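Histidine--tRNA ligase (Staphylococcus aureus, PDB 1QE0) attaches L-histidine to tRNA(His) in an ATP-dependent reaction, working as a homodimeric class II aminoacyl-tRNA synthetase. Local coordinates at the interface of chains A and B. Coordinates in Å, arbitrary orientation; residue numbers count along the deposited sequence, not the author numbering. Chains: chain A/B, Histidine--tRNA ligase.

The interface of chains A and B. Residues chain A 42-43, 67, 70, 75, 77; chain B 8, 65, 77, 111, 123.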
ATOM      1  N   ILE A  42       0.864  -9.859   9.761  1.00 10.10           N
ATOM      2  CA  ILE A  42      -0.582 -10.008   9.723  1.00 11.13           C
ATOM      3  C   ILE A  42      -1.101 -10.494  11.067  1.00  9.85           C
ATOM      4  O   ILE A  42      -2.239 -10.257  11.420  1.00 13.66           O
ATOM      5  CB  ILE A  42      -1.015 -10.959   8.587  1.00 10.67           C
ATOM      6  CG1 ILE A  42      -0.853 -10.254   7.241  1.00  8.96           C
ATOM      7  CG2 ILE A  42      -2.455 -11.408   8.767  1.00  9.58           C
ATOM      8  CD1 ILE A  42      -1.917  -9.215   6.963  1.00  6.11           C
ATOM      9  N   PHE A  43      -0.276 -11.213  11.806  1.00 11.96           N
ATOM     10  CA  PHE A  43      -0.694 -11.681  13.105  1.00 10.66           C
ATOM     11  C   PHE A  43       0.306 -11.265  14.153  1.00 14.66           C
ATOM     12  O   PHE A  43       1.464 -10.976  13.870  1.00 12.60           O
ATOM     13  CB  PHE A  43      -0.953 -13.207  13.143  1.00 12.27           C
ATOM     14  CG  PHE A  43       0.190 -14.051  12.652  1.00  5.93           C
ATOM     15  CD1 PHE A  43       0.152 -14.612  11.385  1.00  4.06           C
ATOM     16  CD2 PHE A  43       1.308 -14.268  13.450  1.00  6.56           C
ATOM     17  CE1 PHE A  43       1.221 -15.373  10.925  1.00  7.31           C
ATOM     18  CE2 PHE A  43       2.375 -15.018  13.010  1.00  2.23           C
ATOM     19  CZ  PHE A  43       2.343 -15.574  11.752  1.00  4.46           C
ATOM     20  N   PHE A  67      -5.540 -18.580  16.996  1.00 32.33           N
ATOM     21  CA  PHE A  67      -5.226 -19.983  16.801  1.00 34.18           C
ATOM     22  C   PHE A  67      -3.851 -20.321  17.414  1.00 37.13           C
ATOM     23  O   PHE A  67      -2.875 -19.593  17.243  1.00 29.87           O
ATOM     24  CB  PHE A  67      -5.385 -20.439  15.342  1.00 32.25           C
ATOM     25  CG  PHE A  67      -4.669 -19.598  14.357  1.00 28.77           C
ATOM     26  CD1 PHE A  67      -3.513 -20.054  13.763  1.00 25.92           C
ATOM     27  CD2 PHE A  67      -5.122 -18.332  14.052  1.00 29.90           C
ATOM     28  CE1 PHE A  67      -2.800 -19.269  12.877  1.00 29.36           C
ATOM     29  CE2 PHE A  67      -4.420 -17.532  13.165  1.00 31.22           C
ATOM     30  CZ  PHE A  67      -3.250 -18.003  12.578  1.00 28.52           C
ATOM     31  N   LYS A  70       1.877 -21.585  15.521  1.00 56.41           N
ATOM     32  CA  LYS A  70       3.211 -21.093  15.829  1.00 56.58           C
ATOM     33  C   LYS A  70       3.890 -21.981  16.879  1.00 60.67           C
ATOM     34  O   LYS A  70       4.814 -21.541  17.563  1.00 65.02           O
ATOM     35  CB  LYS A  70       3.095 -19.670  16.368  1.00 50.55           C
ATOM     36  CG  LYS A  70       4.229 -18.787  15.980  1.00 47.59           C
ATOM     37  CD  LYS A  70       4.290 -18.671  14.488  1.00 41.81           C
ATOM     38  CE  LYS A  70       5.254 -17.612  14.110  1.00 39.53           C
ATOM     39  NZ  LYS A  70       5.369 -17.536  12.649  1.00 39.04           N
ATOM     40  N   ILE A  75      -1.542 -17.076  18.544  1.00 32.10           N
ATOM     41  CA  ILE A  75      -1.333 -15.914  17.684  1.00 27.47           C
ATOM     42  C   ILE A  75      -2.711 -15.384  17.275  1.00 25.19           C
ATOM     43  O   ILE A  75      -3.720 -16.076  17.430  1.00 22.78           O
ATOM     44  CB  ILE A  75      -0.503 -16.237  16.402  1.00 24.79           C
ATOM     45  CG1 ILE A  75      -1.224 -17.267  15.542  1.00 22.08           C
ATOM     46  CG2 ILE A  75       0.908 -16.669  16.767  1.00 23.57           C
ATOM     47  CD1 ILE A  75      -0.360 -17.866  14.479  1.00 19.96           C
ATOM     48  N   LEU A  77      -4.819 -12.885  14.223  1.00 13.45           N
ATOM     49  CA  LEU A  77      -4.860 -12.022  13.076  1.00 10.26           C
ATOM     50  C   LEU A  77      -5.262 -10.676  13.681  1.00 12.45           C
ATOM     51  O   LEU A  77      -6.262 -10.597  14.396  1.00 13.41           O
ATOM     52  CB  LEU A  77      -5.902 -12.537  12.074  1.00  8.74           C
ATOM     53  CG  LEU A  77      -5.444 -13.428  10.906  1.00  2.67           C
ATOM     54  CD1 LEU A  77      -4.398 -14.403  11.321  1.00  2.00           C
ATOM     55  CD2 LEU A  77      -6.643 -14.148  10.296  1.00  2.00           C
TER
ATOM     56  N   THR B   8       8.927 -13.769  12.209  1.00 23.06           N
ATOM     57  CA  THR B   8       8.156 -12.680  11.641  1.00 21.05           C
ATOM     58  C   THR B   8       8.967 -11.398  11.851  1.00 23.88           C
ATOM     59  O   THR B   8       9.691 -11.297  12.842  1.00 25.52           O
ATOM     60  CB  THR B   8       6.798 -12.647  12.356  1.00 17.24           C
ATOM     61  OG1 THR B   8       5.754 -13.020  11.456  1.00 18.82           O
ATOM     62  CG2 THR B   8       6.522 -11.334  12.935  1.00 21.27           C
ATOM     63  N   TYR B  65      -0.954 -22.423   8.175  1.00 36.17           N
ATOM     64  CA  TYR B  65      -1.726 -21.956   9.323  1.00 34.77           C
ATOM     65  C   TYR B  65      -3.170 -22.222   9.024  1.00 35.89           C
ATOM     66  O   TYR B  65      -3.815 -21.457   8.298  1.00 37.85           O
ATOM     67  CB  TYR B  65      -1.527 -20.448   9.555  1.00 35.77           C
ATOM     68  CG  TYR B  65      -0.114 -20.036   9.913  1.00 28.39           C
ATOM     69  CD1 TYR B  65       0.897 -19.991   8.945  1.00 20.35           C
ATOM     70  CD2 TYR B  65       0.214 -19.721  11.221  1.00 27.79           C
ATOM     71  CE1 TYR B  65       2.198 -19.643   9.280  1.00 21.86           C
ATOM     72  CE2 TYR B  65       1.518 -19.377  11.568  1.00 28.59           C
ATOM     73  CZ  TYR B  65       2.499 -19.334  10.599  1.00 25.51           C
ATOM     74  OH  TYR B  65       3.763 -18.949  10.974  1.00 21.32           O
ATOM     75  N   LEU B  77      -4.242 -19.678   6.051  1.00 19.24           N
ATOM     76  CA  LEU B  77      -3.407 -18.561   5.654  1.00 13.97           C
ATOM     77  C   LEU B  77      -2.725 -19.090   4.385  1.00 13.21           C
ATOM     78  O   LEU B  77      -2.063 -20.129   4.402  1.00 11.56           O
ATOM     79  CB  LEU B  77      -2.404 -18.224   6.785  1.00 13.73           C
ATOM     80  CG  LEU B  77      -2.645 -17.013   7.739  1.00 12.23           C
ATOM     81  CD1 LEU B  77      -4.072 -16.953   8.285  1.00  9.67           C
ATOM     82  CD2 LEU B  77      -1.648 -17.059   8.887  1.00  2.00           C
ATOM     83  N   PHE B 111       2.147 -17.124   3.782  1.00 24.59           N
ATOM     84  CA  PHE B 111       2.414 -17.732   5.083  1.00 24.88           C
ATOM     85  C   PHE B 111       2.749 -19.208   5.088  1.00 29.35           C
ATOM     86  O   PHE B 111       1.863 -20.038   4.892  1.00 35.93           O
ATOM     87  CB  PHE B 111       1.173 -17.518   5.952  1.00 13.20           C
ATOM     88  CG  PHE B 111       0.791 -16.094   6.061  1.00  8.88           C
ATOM     89  CD1 PHE B 111       1.099 -15.369   7.194  1.00  7.64           C
ATOM     90  CD2 PHE B 111       0.203 -15.457   4.997  1.00  2.11           C
ATOM     91  CE1 PHE B 111       0.833 -14.036   7.254  1.00 13.29           C
ATOM     92  CE2 PHE B 111      -0.068 -14.122   5.044  1.00 12.50           C
ATOM     93  CZ  PHE B 111       0.241 -13.400   6.166  1.00 15.03           C
ATOM     94  N   GLN B 123       6.117 -15.349   7.496  1.00 14.47           N
ATOM     95  CA  GLN B 123       5.358 -14.411   6.659  1.00 13.32           C
ATOM     96  C   GLN B 123       6.350 -13.833   5.683  1.00 14.93           C
ATOM     97  O   GLN B 123       7.356 -13.241   6.101  1.00 20.26           O
ATOM     98  CB  GLN B 123       4.722 -13.253   7.451  1.00  9.63           C
ATOM     99  CG  GLN B 123       3.917 -12.313   6.543  1.00  7.16           C
ATOM    100  CD  GLN B 123       3.077 -11.246   7.268  1.00  9.91           C
ATOM    101  OE1 GLN B 123       2.429 -11.509   8.273  1.00  8.57           O
ATOM    102  NE2 GLN B 123       3.038 -10.048   6.698  1.00 13.52           N
TER
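The backbone of A:Ile42, with phi -67° and psi -28°, leads into strand 43-45 and turns its N-H toward the side chain of B:Gln123 in strand 123-132. The A:Ile42 N to B:Gln123 OE1 hydrogen bond is 2.7 Å long and nearly straight. It lies in the amide plane and uses a lone pair of OE1. B:Gln123 has CG anti to its backbone N (chi1 -179°) and an extended chain beyond it, which carries the amide across to chain A. The side chain of A:Ile42 meets the tip of the B:Phe111 ring, with CG1 3.5 Å from CZ.

A:Phe43 reaches into chain B between B:Phe111, B:Leu77 and B:Tyr65. Its CE1 lies 3.7 Å from B:Phe111 CD1, and the two side chains run past each other in opposite directions. The same CE1 touches the B:Leu77 methyl CD2 and sits over one face of the B:Tyr65 ring, toward the rim. A:Phe43 CZ comes nearer, 3.9 Å from B:Tyr65 CE2, and these side chains cross at about a right angle. Within chain A, A:Ile75 CD1 covers the centre of one A:Phe43 face. A:Ile75 CD1 also lies 3.8 Å from B:Tyr65 CE2.

A:Phe67 and B:Tyr65 also cross at about a right angle, with B:Tyr65 CD2 in the plane of the A:Phe67 ring, at its edge, 3.5 Å from CE1. A:Ile75 CG1 rests on one face of A:Phe67. At the far end of B:Tyr65, the phenol OH accepts a hydrogen bond from A:Lys70 NZ at 2.7 Å. The lysine is poorly ordered, so this bond is less certain. A:Leu77 and B:Leu77 meet across the two-fold through their CD1 methyls at 4.0 Å.

The other contacts recur with the chains exchanged. A:Ile42 and A:Phe43 belong to motif 1 of class II synthetases, which builds the dimer interface. B:Phe111 and B:Gln123 lie on the motif 2 strands. The patch joins the catalytic domains of the homodimer, probably contributes to its stability and may couple it to the active site.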